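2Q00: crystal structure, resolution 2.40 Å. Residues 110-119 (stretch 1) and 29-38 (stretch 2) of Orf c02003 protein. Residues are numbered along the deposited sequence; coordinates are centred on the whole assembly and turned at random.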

# COMPACT_ATOMS: atom_id res chain seq x y z
N ASP A 110 1.42 2.55 8.76
CA ASP A 110 2.60 2.28 7.93
C ASP A 110 2.21 2.51 6.45
O ASP A 110 3.07 2.86 5.60
CB ASP A 110 3.10 0.84 8.13
CG ASP A 110 3.78 0.62 9.48
OD1 ASP A 110 4.42 1.56 10.02
OD2 ASP A 110 3.69 -0.51 10.01
N VAL A 111 0.94 2.28 6.14
CA VAL A 111 0.44 2.51 4.78
C VAL A 111 0.47 4.01 4.49
O VAL A 111 0.91 4.43 3.43
CB VAL A 111 -1.01 2.01 4.62
CG1 VAL A 111 -1.52 2.35 3.23
CG2 VAL A 111 -1.08 0.51 4.85
N ARG A 112 0.01 4.81 5.45
CA ARG A 112 -0.00 6.26 5.29
C ARG A 112 1.37 6.78 4.90
O ARG A 112 1.51 7.57 3.96
CB ARG A 112 -0.43 6.95 6.59
CG ARG A 112 -0.90 8.40 6.41
CD ARG A 112 -0.63 9.27 7.64
NE ARG A 112 -1.64 10.33 7.83
CZ ARG A 112 -1.94 11.28 6.93
NH1 ARG A 112 -1.33 11.33 5.75
NH2 ARG A 112 -2.88 12.17 7.22
N LYS A 113 2.39 6.33 5.62
CA LYS A 113 3.76 6.75 5.37
C LYS A 113 4.19 6.33 3.97
O LYS A 113 4.95 7.02 3.29
CB LYS A 113 4.69 6.11 6.43
CG LYS A 113 6.05 6.78 6.58
CD LYS A 113 6.73 6.33 7.89
CE LYS A 113 8.09 6.99 8.10
NZ LYS A 113 8.77 6.45 9.31
N LEU A 114 3.71 5.18 3.55
CA LEU A 114 4.05 4.67 2.24
C LEU A 114 3.37 5.53 1.19
O LEU A 114 3.98 5.93 0.20
CB LEU A 114 3.57 3.22 2.13
CG LEU A 114 3.84 2.49 0.83
CD1 LEU A 114 5.30 2.64 0.42
CD2 LEU A 114 3.45 1.03 1.01
N VAL A 115 2.10 5.82 1.42
CA VAL A 115 1.33 6.62 0.48
C VAL A 115 1.99 7.97 0.24
O VAL A 115 2.20 8.36 -0.91
CB VAL A 115 -0.11 6.82 0.99
CG1 VAL A 115 -0.86 7.78 0.09
CG2 VAL A 115 -0.83 5.48 1.03
N ILE A 116 2.35 8.66 1.32
CA ILE A 116 2.97 9.97 1.19
C ILE A 116 4.33 9.90 0.52
O ILE A 116 4.70 10.80 -0.22
CB ILE A 116 3.10 10.67 2.55
CG1 ILE A 116 4.04 9.87 3.45
CG2 ILE A 116 1.71 10.80 3.20
CD1 ILE A 116 4.39 10.58 4.76
N PHE A 117 5.09 8.84 0.77
CA PHE A 117 6.38 8.73 0.13
C PHE A 117 6.15 8.77 -1.38
O PHE A 117 6.86 9.47 -2.10
CB PHE A 117 7.08 7.42 0.50
CG PHE A 117 7.79 7.46 1.84
CD1 PHE A 117 8.55 8.57 2.20
CD2 PHE A 117 7.74 6.36 2.70
CE1 PHE A 117 9.25 8.59 3.42
CE2 PHE A 117 8.43 6.37 3.91
CZ PHE A 117 9.19 7.48 4.28
N ALA A 118 5.16 8.01 -1.84
CA ALA A 118 4.84 7.96 -3.25
C ALA A 118 4.49 9.36 -3.76
O ALA A 118 5.15 9.91 -4.64
CB ALA A 118 3.68 7.02 -3.49
N VAL A 119 3.44 9.92 -3.17
CA VAL A 119 2.98 11.25 -3.53
C VAL A 119 4.15 12.23 -3.65
O VAL A 119 4.14 13.13 -4.50
CB VAL A 119 2.00 11.77 -2.48
CG1 VAL A 119 1.58 13.19 -2.81
CG2 VAL A 119 0.79 10.86 -2.44
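Stretch 2 (29-38) KYYKAAEEAI

How does stretch 2 lie on stretch 1? Both are helical throughout and belong to longer helices of the same chain. Stretch 2 runs in broadly the same direction as stretch 1, with a signed crossing angle of 30° and a closest approach of 8.6 Å between the axes. Each backbone keeps its own i to i+4 hydrogen bonds, such as Ala37 N to Ala33 O at 3.1 Å and Val115 N to Val111 O at 2.7 Å. The register pairs Val111 with Ala34, their CA atoms 5.8 Å apart, and Val115 with Ala37, whose CA atoms lie 5.2 Å apart.

Which side chains pack together? Ala37 points toward stretch 1 and is covered most among the residues of stretch 2. Its CB lies 3.8 Å from Leu114 CG and 4.0 Å from Ala118 CB. Leu114 also reaches Ala34, CD2 to CB 4.0 Å, and its CD1 meets Ile38 CD1 at 4.2 Å. The CA-to-CB bond of Ile38 points away, but the end of its side chain comes nearer. Around Ala33, Val111 CG1 approaches CB at 4.1 Å and Val115 CG2 approaches the same CB at 4.2 Å.

Where do side chains touch backbone? Val111 CG1 comes within 3.3 Å of Tyr30 O, and Ala118 CB within 3.5 Å of Ala37 O. Ala37 CB, in turn, lies 4.1 Å from Val115 CA. The methyl of Ala37 thus lies against the backbone of stretch 1.

Does any polar interaction join the helices? No hydrogen bond crosses between them, so the contact rests on apolar packing, burying 356 Å² over both sides. The CA-to-CB bonds of Lys32 and Glu35 point away from stretch 1, as that of Arg112 does from stretch 2, and none of the three makes contact across the helices.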

# COMPACT_ATOMS: atom_id res chain seq x y z
N LYS A 29 -8.95 -1.63 1.58
CA LYS A 29 -8.71 -0.35 0.93
C LYS A 29 -7.34 0.17 1.28
O LYS A 29 -6.66 0.78 0.43
CB LYS A 29 -9.78 0.67 1.32
CG LYS A 29 -10.93 0.77 0.32
CD LYS A 29 -11.93 -0.36 0.45
CE LYS A 29 -12.45 -0.81 -0.91
NZ LYS A 29 -12.73 0.32 -1.85
N TYR A 30 -6.92 -0.07 2.52
CA TYR A 30 -5.59 0.35 2.96
C TYR A 30 -4.57 -0.42 2.14
O TYR A 30 -3.54 0.13 1.76
CB TYR A 30 -5.38 0.05 4.44
CG TYR A 30 -6.02 1.05 5.38
CD1 TYR A 30 -5.64 2.39 5.36
CD2 TYR A 30 -7.00 0.64 6.30
CE1 TYR A 30 -6.21 3.31 6.24
CE2 TYR A 30 -7.58 1.55 7.19
CZ TYR A 30 -7.18 2.90 7.15
OH TYR A 30 -7.72 3.82 8.02
N TYR A 31 -4.84 -1.70 1.89
CA TYR A 31 -3.91 -2.50 1.12
C TYR A 31 -3.86 -1.98 -0.32
O TYR A 31 -2.79 -1.82 -0.89
CB TYR A 31 -4.32 -3.97 1.13
CG TYR A 31 -3.39 -4.84 0.32
CD1 TYR A 31 -2.04 -4.99 0.68
CD2 TYR A 31 -3.84 -5.50 -0.83
CE1 TYR A 31 -1.18 -5.76 -0.08
CE2 TYR A 31 -2.99 -6.28 -1.59
CZ TYR A 31 -1.66 -6.41 -1.21
OH TYR A 31 -0.79 -7.14 -1.97
N LYS A 32 -5.03 -1.73 -0.91
CA LYS A 32 -5.09 -1.21 -2.27
C LYS A 32 -4.35 0.12 -2.34
O LYS A 32 -3.70 0.42 -3.33
CB LYS A 32 -6.54 -1.04 -2.72
CG LYS A 32 -7.22 -2.35 -3.08
CD LYS A 32 -8.64 -2.12 -3.57
CE LYS A 32 -9.30 -3.43 -4.03
NZ LYS A 32 -10.67 -3.13 -4.59
N ALA A 33 -4.46 0.92 -1.27
CA ALA A 33 -3.76 2.19 -1.21
C ALA A 33 -2.27 1.91 -1.30
O ALA A 33 -1.52 2.64 -1.97
CB ALA A 33 -4.08 2.94 0.10
N ALA A 34 -1.83 0.86 -0.62
CA ALA A 34 -0.42 0.48 -0.61
C ALA A 34 0.03 -0.02 -1.97
O ALA A 34 1.12 0.33 -2.44
CB ALA A 34 -0.17 -0.60 0.44
N GLU A 35 -0.80 -0.82 -2.62
CA GLU A 35 -0.43 -1.33 -3.92
C GLU A 35 -0.19 -0.17 -4.90
O GLU A 35 0.82 -0.15 -5.61
CB GLU A 35 -1.52 -2.24 -4.46
CG GLU A 35 -1.18 -2.80 -5.84
CD GLU A 35 -2.20 -3.80 -6.35
OE1 GLU A 35 -2.59 -4.70 -5.57
OE2 GLU A 35 -2.60 -3.68 -7.53
N GLU A 36 -1.10 0.80 -4.89
CA GLU A 36 -0.99 1.97 -5.76
C GLU A 36 0.24 2.80 -5.45
O GLU A 36 0.87 3.37 -6.35
CB GLU A 36 -2.23 2.84 -5.64
CG GLU A 36 -3.51 2.14 -6.05
CD GLU A 36 -3.48 1.70 -7.50
OE1 GLU A 36 -3.26 2.57 -8.37
OE2 GLU A 36 -3.68 0.49 -7.77
N ALA A 37 0.60 2.87 -4.17
CA ALA A 37 1.76 3.64 -3.76
C ALA A 37 3.01 3.04 -4.38
O ALA A 37 3.90 3.75 -4.85
CB ALA A 37 1.88 3.65 -2.25
N ILE A 38 3.07 1.71 -4.39
CA ILE A 38 4.20 0.99 -4.96
C ILE A 38 4.28 1.21 -6.48
O ILE A 38 5.35 1.52 -7.02
CB ILE A 38 4.10 -0.53 -4.70
CG1 ILE A 38 4.14 -0.81 -3.19
CG2 ILE A 38 5.22 -1.24 -5.43
CD1 ILE A 38 5.46 -0.44 -2.50